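Local atomic coordinates of membrane lipoprotein TpN32 (Treponema pallidum, PDB entry 1XS5), a protein that probably serves as the periplasmic-type lipoprotein receptor of a methionine uptake system, holding L-methionine in the cleft between its two lobes. Residues 43-48 against 64-69; 90-93 against 97-100; 115-120 against 124-129; 136-141 against 150-155. All coordinates share one frame; numbering follows the deposited sequence.

Contact 1 (43-48 against 64-69); sequences LNEAVM and QQFNQE
Helices 40-49 and 60-70, in the first lobe of this periplasmic binding protein, meet where the ring of F66 slides over the side chain of N44. The N44 CB methylene sits above the middle of the ring, 3.5 Å from the F66 ring centroid and 8° off the ring normal, a CH-pi contact by geometry. F66 reaches across because its CG stands anti to the backbone N (chi1 171°). The N44 side chain runs the opposite way past it, with ND2 3.7 Å from F66 CB and the amide plane well inclined to the ring.

Strand 54-59 lies between the two helices along the chain. The segment axes stay 11.4 Å apart at a 65° angle, and it is the F66 ring that reaches the neighbouring helix. Its rim is met by two methylenes: E45 CG lies 4.0 Å from F66 CE1, and M48 CG lies 3.8 Å from F66 CE2. L74 of strand 74-82 also packs on F66, N44 and M48. The buried amide oxygen N44 OD1 accepts hydrogen bonds from N55 ND2 and from Q58 NE2, the latter a residue of the methionine pocket, which ties this packing to the site wall.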
# COMPACT_ATOMS: atom_id res chain seq x y z
N LEU A 43 8.85 10.44 1.08
CA LEU A 43 7.56 11.01 0.71
C LEU A 43 6.89 11.71 1.90
O LEU A 43 6.26 12.75 1.74
CB LEU A 43 6.61 9.89 0.21
CG LEU A 43 6.77 9.49 -1.27
CD1 LEU A 43 6.41 8.02 -1.53
CD2 LEU A 43 5.85 10.42 -2.07
N ASN A 44 6.93 11.07 3.06
CA ASN A 44 6.30 11.69 4.22
C ASN A 44 7.11 12.87 4.78
O ASN A 44 6.53 13.86 5.23
CB ASN A 44 6.02 10.64 5.32
CG ASN A 44 4.73 9.85 5.05
OD1 ASN A 44 3.80 10.37 4.46
ND2 ASN A 44 4.68 8.60 5.51
N GLU A 45 8.43 12.76 4.75
CA GLU A 45 9.25 13.86 5.22
C GLU A 45 9.06 15.09 4.31
O GLU A 45 9.13 16.23 4.78
CB GLU A 45 10.72 13.45 5.26
CG GLU A 45 11.03 12.39 6.30
CD GLU A 45 12.54 12.08 6.44
OE1 GLU A 45 13.30 12.21 5.44
OE2 GLU A 45 12.96 11.67 7.55
N ALA A 46 8.80 14.89 3.01
CA ALA A 46 8.66 16.04 2.10
C ALA A 46 7.36 16.76 2.41
O ALA A 46 7.28 18.00 2.28
CB ALA A 46 8.69 15.61 0.61
N VAL A 47 6.32 16.00 2.77
CA VAL A 47 5.07 16.68 3.15
C VAL A 47 5.32 17.42 4.51
O VAL A 47 4.89 18.57 4.68
CB VAL A 47 3.89 15.66 3.32
CG1 VAL A 47 2.69 16.37 4.05
CG2 VAL A 47 3.42 15.13 1.94
N MET A 48 6.01 16.79 5.45
CA MET A 48 6.26 17.46 6.74
C MET A 48 7.07 18.77 6.56
O MET A 48 6.79 19.75 7.25
CB MET A 48 6.99 16.55 7.74
CG MET A 48 6.08 15.50 8.43
SD MET A 48 4.63 16.25 9.30
CE MET A 48 5.49 17.26 10.58
N GLN A 64 0.45 6.34 10.52
CA GLN A 64 0.54 6.36 11.99
C GLN A 64 1.90 5.94 12.44
O GLN A 64 2.48 6.57 13.33
CB GLN A 64 -0.56 5.47 12.61
CG GLN A 64 -1.92 6.12 12.41
CD GLN A 64 -3.10 5.25 12.81
OE1 GLN A 64 -3.01 4.01 12.80
NE2 GLN A 64 -4.24 5.89 13.13
N GLN A 65 2.44 4.89 11.83
CA GLN A 65 3.77 4.44 12.18
C GLN A 65 4.74 5.61 11.95
O GLN A 65 5.60 5.89 12.80
CB GLN A 65 4.17 3.24 11.29
CG GLN A 65 5.41 2.42 11.73
CD GLN A 65 6.74 3.16 11.60
OE1 GLN A 65 6.99 3.88 10.62
NE2 GLN A 65 7.62 2.96 12.60
N PHE A 66 4.63 6.28 10.80
CA PHE A 66 5.55 7.40 10.53
C PHE A 66 5.40 8.51 11.58
O PHE A 66 6.41 9.04 12.06
CB PHE A 66 5.33 8.01 9.14
CG PHE A 66 6.09 9.30 8.91
CD1 PHE A 66 7.39 9.27 8.41
CD2 PHE A 66 5.50 10.54 9.21
CE1 PHE A 66 8.09 10.49 8.20
CE2 PHE A 66 6.19 11.75 9.01
CZ PHE A 66 7.49 11.72 8.51
N ASN A 67 4.17 8.89 11.89
CA ASN A 67 3.95 9.93 12.92
C ASN A 67 4.63 9.57 14.25
O ASN A 67 5.27 10.41 14.88
CB ASN A 67 2.46 10.15 13.16
CG ASN A 67 1.79 10.95 12.07
OD1 ASN A 67 2.46 11.63 11.30
ND2 ASN A 67 0.49 10.90 12.01
N GLN A 68 4.50 8.31 14.68
CA GLN A 68 5.12 7.90 15.93
C GLN A 68 6.64 7.87 15.89
O GLN A 68 7.31 8.33 16.83
CB GLN A 68 4.62 6.50 16.33
CG GLN A 68 3.21 6.50 16.88
CD GLN A 68 2.82 5.14 17.46
OE1 GLN A 68 3.62 4.48 18.13
NE2 GLN A 68 1.57 4.72 17.23
N GLU A 69 7.20 7.31 14.82
CA GLU A 69 8.63 7.18 14.73
C GLU A 69 9.39 8.43 14.37
O GLU A 69 10.52 8.62 14.83
CB GLU A 69 9.00 6.07 13.74
CG GLU A 69 10.50 6.03 13.43
CD GLU A 69 10.98 4.72 12.81
OE1 GLU A 69 10.18 4.08 12.07
OE2 GLU A 69 12.16 4.35 13.04

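Contact 2 (90-93 against 97-100)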
# COMPACT_ATOMS: atom_id res chain seq x y z
N ARG A 90 6.30 -18.58 -6.94
CA ARG A 90 6.91 -18.73 -8.26
C ARG A 90 6.54 -20.07 -8.84
O ARG A 90 6.58 -20.26 -10.05
CB ARG A 90 8.43 -18.65 -8.17
CG ARG A 90 9.09 -19.80 -7.39
CD ARG A 90 10.56 -19.50 -7.13
NE ARG A 90 11.23 -20.43 -6.20
CZ ARG A 90 11.92 -21.50 -6.59
NH1 ARG A 90 12.02 -21.80 -7.89
NH2 ARG A 90 12.52 -22.26 -5.70
N THR A 91 6.17 -21.00 -7.97
CA THR A 91 5.87 -22.33 -8.44
C THR A 91 4.62 -23.02 -7.86
O THR A 91 3.85 -23.66 -8.59
CB THR A 91 7.10 -23.21 -8.20
OG1 THR A 91 6.76 -24.56 -8.48
CG2 THR A 91 7.58 -23.07 -6.76
N TYR A 92 4.42 -22.90 -6.55
CA TYR A 92 3.28 -23.53 -5.93
C TYR A 92 1.97 -22.89 -6.38
O TYR A 92 1.90 -21.67 -6.57
CB TYR A 92 3.41 -23.46 -4.41
CG TYR A 92 4.62 -24.20 -3.90
CD1 TYR A 92 4.81 -25.55 -4.22
CD2 TYR A 92 5.58 -23.56 -3.13
CE1 TYR A 92 5.95 -26.25 -3.76
CE2 TYR A 92 6.70 -24.23 -2.67
CZ TYR A 92 6.87 -25.57 -2.99
OH TYR A 92 8.00 -26.21 -2.53
N ARG A 93 0.95 -23.71 -6.57
CA ARG A 93 -0.35 -23.23 -7.01
C ARG A 93 -1.44 -23.32 -5.93
O ARG A 93 -2.61 -22.95 -6.14
CB ARG A 93 -0.79 -24.02 -8.22
CG ARG A 93 -0.05 -23.71 -9.51
CD ARG A 93 -0.53 -24.72 -10.54
NE ARG A 93 -0.13 -24.43 -11.90
CZ ARG A 93 -0.30 -25.27 -12.92
NH1 ARG A 93 -0.87 -26.46 -12.71
NH2 ARG A 93 0.10 -24.94 -14.14
N ASP A 97 0.43 -26.62 -0.79
CA ASP A 97 1.58 -27.16 -1.52
C ASP A 97 2.90 -26.83 -0.80
O ASP A 97 3.89 -27.53 -0.99
CB ASP A 97 1.70 -26.53 -2.93
CG ASP A 97 0.80 -27.17 -3.98
OD1 ASP A 97 0.21 -28.22 -3.73
OD2 ASP A 97 0.70 -26.60 -5.11
N PHE A 98 2.93 -25.76 0.01
CA PHE A 98 4.17 -25.37 0.68
C PHE A 98 4.72 -26.40 1.64
O PHE A 98 4.08 -26.74 2.63
CB PHE A 98 4.02 -24.04 1.47
CG PHE A 98 3.92 -22.82 0.58
CD1 PHE A 98 2.73 -22.50 -0.05
CD2 PHE A 98 5.03 -22.00 0.36
CE1 PHE A 98 2.65 -21.38 -0.88
CE2 PHE A 98 4.95 -20.89 -0.48
CZ PHE A 98 3.77 -20.58 -1.09
N PRO A 99 5.94 -26.89 1.37
CA PRO A 99 6.58 -27.88 2.22
C PRO A 99 7.10 -27.25 3.50
O PRO A 99 7.23 -26.03 3.59
CB PRO A 99 7.72 -28.37 1.34
CG PRO A 99 8.12 -27.12 0.62
CD PRO A 99 6.77 -26.59 0.19
N ALA A 100 7.37 -28.09 4.50
CA ALA A 100 7.93 -27.60 5.75
C ALA A 100 9.23 -26.95 5.34
O ALA A 100 9.86 -27.37 4.36
CB ALA A 100 8.21 -28.76 6.70
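D97 OD2 takes the backbone N-H of R93 through its anti lone pair, the one away from the other carboxylate oxygen; the distance from R93 N to D97 OD2 is 3.2 Å and the N-H...O angle 151°. The same oxygen receives a weak hydrogen bond from H94 N, so the backbone amides of two successive residues point at one carboxylate oxygen, one of them only weakly.

Behind this polar closure Y92 packs between the two arms. With CG beside its own backbone N (chi1 -62°), the phenol runs along the 97-99 backbone. D97 CB lies 3.5 Å from Y92 CD1, and the D97 carbonyl oxygen lies 3.6 Å above the ring plane of Y92, displaced toward the rim. T91 CG2 lies over the opposite face. At another side of the phenol, its edge is directed at the face of F98: Y92 CD2 stands 3.8 Å above the middle of that ring, the centroids are 4.9 Å apart and the planes are inclined by 51°, an edge-to-face pair well short of perpendicular. P99 meets the far end of the tyrosine obliquely, where Y92 CZ and P99 CD are 3.3 Å apart.

F98 is buried against S89, R146 and L187, between the exposed neighbours D97 and P99. The whole forms a compact surface loop that joins strand 86-88 to strand 103-107 of the second lobe's mixed sheet, held by an aspartate-to-backbone hydrogen bond and an edge-to-face aromatic pair.

Contact 3 (115-120 against 124-129). With MET (methionine), chain B.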
# COMPACT_ATOMS: atom_id res chain seq x y z
N ARG A 115 0.77 -6.71 8.75
CA ARG A 115 -0.33 -7.01 7.83
C ARG A 115 -0.08 -8.34 7.11
O ARG A 115 -1.00 -9.17 6.97
CB ARG A 115 -0.42 -5.86 6.83
CG ARG A 115 -1.55 -5.94 5.84
CD ARG A 115 -1.39 -4.77 4.88
NE ARG A 115 -2.41 -4.79 3.84
CZ ARG A 115 -2.33 -4.01 2.77
NH1 ARG A 115 -1.26 -3.23 2.68
NH2 ARG A 115 -3.29 -3.98 1.85
N ALA A 116 1.15 -8.53 6.65
CA ALA A 116 1.52 -9.75 5.94
C ALA A 116 1.52 -10.97 6.91
O ALA A 116 1.10 -12.06 6.54
CB ALA A 116 2.91 -9.59 5.31
N LEU A 117 1.98 -10.75 8.14
CA LEU A 117 2.00 -11.82 9.15
C LEU A 117 0.54 -12.26 9.48
O LEU A 117 0.28 -13.46 9.64
CB LEU A 117 2.74 -11.32 10.40
CG LEU A 117 4.28 -11.18 10.19
CD1 LEU A 117 4.93 -10.51 11.45
CD2 LEU A 117 4.90 -12.53 9.96
N ARG A 118 -0.38 -11.29 9.53
CA ARG A 118 -1.79 -11.62 9.80
C ARG A 118 -2.47 -12.32 8.59
O ARG A 118 -3.44 -13.08 8.74
CB ARG A 118 -2.54 -10.37 10.28
CG ARG A 118 -1.94 -9.91 11.60
CD ARG A 118 -2.94 -9.40 12.63
NE ARG A 118 -2.32 -9.26 13.96
CZ ARG A 118 -1.64 -8.19 14.38
NH1 ARG A 118 -1.46 -7.12 13.58
NH2 ARG A 118 -1.13 -8.19 15.61
N LEU A 119 -1.94 -12.08 7.40
CA LEU A 119 -2.41 -12.78 6.20
C LEU A 119 -1.98 -14.25 6.31
O LEU A 119 -2.77 -15.17 6.09
CB LEU A 119 -1.77 -12.12 4.96
CG LEU A 119 -2.06 -12.75 3.59
CD1 LEU A 119 -1.69 -11.72 2.50
CD2 LEU A 119 -1.23 -14.08 3.43
N LEU A 120 -0.70 -14.49 6.64
CA LEU A 120 -0.17 -15.85 6.80
C LEU A 120 -0.87 -16.54 7.98
O LEU A 120 -1.12 -17.73 7.95
CB LEU A 120 1.36 -15.79 7.07
CG LEU A 120 2.14 -15.24 5.85
CD1 LEU A 120 3.64 -15.14 6.19
CD2 LEU A 120 1.97 -16.15 4.68
N GLY A 124 -3.32 -20.09 8.01
CA GLY A 124 -2.93 -21.23 8.83
C GLY A 124 -1.45 -21.53 8.98
O GLY A 124 -1.11 -22.55 9.56
N PHE A 125 -0.57 -20.64 8.53
CA PHE A 125 0.88 -20.92 8.63
C PHE A 125 1.49 -20.66 10.00
O PHE A 125 2.44 -21.32 10.41
CB PHE A 125 1.68 -20.05 7.65
CG PHE A 125 1.56 -20.45 6.21
CD1 PHE A 125 2.35 -21.46 5.68
CD2 PHE A 125 0.69 -19.79 5.36
CE1 PHE A 125 2.27 -21.80 4.34
CE2 PHE A 125 0.62 -20.14 4.00
CZ PHE A 125 1.42 -21.15 3.51
N ILE A 126 0.98 -19.66 10.70
CA ILE A 126 1.54 -19.25 11.96
C ILE A 126 0.48 -18.68 12.87
O ILE A 126 -0.65 -18.46 12.44
CB ILE A 126 2.59 -18.07 11.75
CG1 ILE A 126 1.88 -16.85 11.10
CG2 ILE A 126 3.72 -18.51 10.87
CD1 ILE A 126 2.74 -15.58 10.95
N ARG A 127 0.87 -18.44 14.12
CA ARG A 127 0.02 -17.81 15.11
C ARG A 127 0.79 -16.68 15.75
O ARG A 127 1.93 -16.86 16.21
CB ARG A 127 -0.41 -18.77 16.22
CG ARG A 127 -1.29 -18.06 17.25
CD ARG A 127 -1.45 -18.92 18.50
NE ARG A 127 -2.41 -18.30 19.40
CZ ARG A 127 -3.47 -18.94 19.87
NH1 ARG A 127 -3.68 -20.21 19.53
NH2 ARG A 127 -4.34 -18.30 20.66
N MET A 128 0.18 -15.51 15.76
CA MET A 128 0.79 -14.32 16.34
C MET A 128 0.44 -14.19 17.85
O MET A 128 -0.66 -14.57 18.25
CB MET A 128 0.26 -13.09 15.63
CG MET A 128 0.58 -13.05 14.14
SD MET A 128 2.36 -13.01 13.89
CE MET A 128 2.80 -11.41 14.60
N ARG A 129 1.38 -13.66 18.63
CA ARG A 129 1.20 -13.41 20.06
C ARG A 129 -0.01 -12.45 20.21
O ARG A 129 -0.25 -11.58 19.36
CB ARG A 129 2.48 -12.77 20.62
CG ARG A 129 2.31 -11.89 21.86
CD ARG A 129 3.64 -11.26 22.30
NE ARG A 129 3.99 -10.02 21.60
CZ ARG A 129 3.70 -8.79 22.04
NH1 ARG A 129 3.04 -8.63 23.19
NH2 ARG A 129 4.10 -7.71 21.35
N MET B . -0.06 0.64 -1.92
CA MET B . 0.43 -0.03 -0.66
C MET B . -0.55 -1.08 -0.10
O MET B . -0.10 -2.20 0.25
CB MET B . 0.68 1.03 0.44
CG MET B . 1.45 0.46 1.61
SD MET B . 1.74 1.63 2.95
CE MET B . 3.17 2.53 2.22
OXT MET B . -1.76 -0.77 -0.01
O HOH W 1 -1.87 -10.23 17.59
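Bends at chi2 and chi3 fold the M128 side chain back so that its thioether lies against L117, while I126 has CG1 between its backbone N and carbonyl carbon (chi1 60°), which sends CD1 toward the helix. M128 SD is 3.9 Å from L117 CB, the two side chains crossing at about a right angle. I126 CD1 lodges 3.9 Å from L117 CD2 and 4.1 Å from L120 CB, bridging two leucines about one helical turn apart.

At the helix end F125 N donates to L120 O (3.0 Å, 157°), with the donor tilted out of the carbonyl plane. L120 O lies in the plane of the F125 ring, at its edge, and L120 CD2 touches F125 CD2 at 3.9 Å. A water links the segments at the other end: it accepts from R118 NH2 and donates to R129 O.

From another side of the helix R115, extended from CG to NE, reaches the ligand pocket, where R115 NH1 binds the carboxylate oxygen O of the bound methionine at 2.9 Å. E190 forms a salt bridge with R115 NH2, and N112 OD1 accepts from NH1, which would help fix the guanidinium. One face of helix 110-122 thus packs on the chain that follows it, while its R115 serves the methionine pocket; the helix closes in a Schellman motif, with G124 at positive phi (87°).

Contact 4 (136-141 against 150-155); sequences ATVEDV and LQEVES
V138, E152 and L150 account for most of the buried surface: L150 meets one methyl of V138, E152 both. V138 CG1 lies 4.2 Å from L150 CB, the two side chains sliding past each other in opposite directions. With CG1 anti to the carbonyl carbon (chi1 -65°), CG2 falls between the backbone N and the carbonyl carbon and faces the glutamate: V138 CG2 is 3.9 Å from E152 OE1. V138 and E152 reach toward each other from opposite directions, the E152 chain extended beyond CG, and E152 CG also touches V138 CG1, at 4.1 Å. The meeting is plain van der Waals packing, with no hydrogen bond between the segments.

V138 begins the short 3-10 turn 138-140, which leads into strand 141-143, and its partners belong to 149-153, an outermost strand of the five-stranded mixed sheet in the second lobe. T137 N, just ahead of the turn, donates to D140 OD2 at its end, at 2.9 Å and 158°. L150 also packs on L117 and L120 of helix 110-122, while V141 CG2 touches L150 CD1 at 4.2 Å. E152 OE2 lies close to the like-charged E113 OE2, which itself accepts from V138 N; this proximity could raise the pKa of one of the two glutamates.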
# COMPACT_ATOMS: atom_id res chain seq x y z
N ALA A 136 3.25 -5.20 14.65
CA ALA A 136 3.82 -6.49 14.97
C ALA A 136 4.88 -6.94 13.95
O ALA A 136 4.77 -6.62 12.74
CB ALA A 136 2.69 -7.54 15.04
N THR A 137 5.91 -7.65 14.42
CA THR A 137 6.94 -8.16 13.50
C THR A 137 7.15 -9.65 13.70
O THR A 137 6.47 -10.29 14.49
CB THR A 137 8.31 -7.48 13.70
OG1 THR A 137 8.74 -7.67 15.06
CG2 THR A 137 8.23 -5.98 13.36
N VAL A 138 8.13 -10.21 13.01
CA VAL A 138 8.40 -11.62 13.12
C VAL A 138 8.69 -12.05 14.56
O VAL A 138 8.47 -13.22 14.89
CB VAL A 138 9.59 -12.03 12.22
CG1 VAL A 138 9.23 -11.82 10.75
CG2 VAL A 138 10.84 -11.19 12.61
N GLU A 139 9.18 -11.14 15.40
CA GLU A 139 9.50 -11.45 16.81
C GLU A 139 8.23 -11.75 17.60
O GLU A 139 8.27 -12.36 18.68
CB GLU A 139 10.23 -10.28 17.47
CG GLU A 139 9.28 -9.24 18.04
CD GLU A 139 9.94 -7.89 18.35
OE1 GLU A 139 10.86 -7.84 19.22
OE2 GLU A 139 9.54 -6.88 17.72
N ASP A 140 7.09 -11.30 17.07
CA ASP A 140 5.79 -11.52 17.70
C ASP A 140 5.12 -12.84 17.29
O ASP A 140 3.99 -13.11 17.67
CB ASP A 140 4.84 -10.36 17.37
CG ASP A 140 5.29 -9.04 17.99
OD1 ASP A 140 5.55 -9.04 19.21
OD2 ASP A 140 5.40 -8.01 17.27
N VAL A 141 5.80 -13.66 16.49
CA VAL A 141 5.20 -14.91 16.06
C VAL A 141 5.23 -15.90 17.21
O VAL A 141 6.30 -16.29 17.64
CB VAL A 141 5.97 -15.54 14.87
CG1 VAL A 141 5.42 -16.92 14.56
CG2 VAL A 141 5.81 -14.65 13.64
N LEU A 150 10.52 -17.07 7.52
CA LEU A 150 10.02 -15.75 7.11
C LEU A 150 11.15 -14.77 6.86
O LEU A 150 11.91 -14.48 7.78
CB LEU A 150 9.13 -15.15 8.21
CG LEU A 150 7.90 -16.00 8.57
CD1 LEU A 150 7.22 -15.44 9.81
CD2 LEU A 150 6.94 -15.99 7.45
N GLN A 151 11.29 -14.25 5.65
CA GLN A 151 12.38 -13.30 5.39
C GLN A 151 11.86 -11.91 5.18
O GLN A 151 11.05 -11.68 4.30
CB GLN A 151 13.16 -13.66 4.13
CG GLN A 151 13.64 -15.07 4.07
CD GLN A 151 14.91 -15.19 3.22
OE1 GLN A 151 15.04 -14.57 2.13
NE2 GLN A 151 15.86 -16.00 3.72
N GLU A 152 12.35 -10.97 5.97
CA GLU A 152 11.92 -9.59 5.84
C GLU A 152 12.69 -8.97 4.67
O GLU A 152 13.92 -9.08 4.62
CB GLU A 152 12.23 -8.84 7.15
CG GLU A 152 11.44 -9.36 8.35
CD GLU A 152 12.03 -8.88 9.67
OE1 GLU A 152 13.11 -9.38 10.06
OE2 GLU A 152 11.43 -7.98 10.31
N VAL A 153 12.00 -8.28 3.76
CA VAL A 153 12.65 -7.71 2.59
C VAL A 153 12.05 -6.35 2.28
O VAL A 153 10.85 -6.18 2.51
CB VAL A 153 12.43 -8.63 1.35
CG1 VAL A 153 13.06 -8.04 0.10
CG2 VAL A 153 13.00 -9.99 1.62
N GLU A 154 12.85 -5.38 1.78
CA GLU A 154 12.26 -4.09 1.42
C GLU A 154 11.13 -4.34 0.42
O GLU A 154 11.34 -5.02 -0.57
CB GLU A 154 13.27 -3.17 0.74
CG GLU A 154 14.42 -2.77 1.61
CD GLU A 154 15.08 -1.50 1.12
OE1 GLU A 154 15.27 -1.37 -0.11
OE2 GLU A 154 15.39 -0.63 1.96
N SER A 155 9.96 -3.76 0.67
CA SER A 155 8.82 -4.01 -0.22
C SER A 155 9.07 -3.92 -1.71
O SER A 155 8.66 -4.79 -2.49
CB SER A 155 7.67 -3.07 0.13
OG SER A 155 7.23 -3.42 1.41

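How the contacts relate
Contact 1 stands apart in the first lobe, a partly buried helix pair; contacts 2, 3 and 4 all belong to the second. Contacts 3 and 4 are neighbours, their centres about 10 Å apart: the salt bridge from R129 NH2 to D140 OD1 (2.9 Å) joins them, and L117 of contact 3 packs on T137 and V138. Contact 2 meets contact 3 through F98 and F125. Contact 3 is the buried member, leucines against isoleucine, methionine and phenylalanine, and it alone includes a residue that binds the ligand. The surface contacts differ: contact 2 combines an aspartate-held backbone with aromatic packing, whereas contact 4 relies on aliphatic side chains and a glutamate.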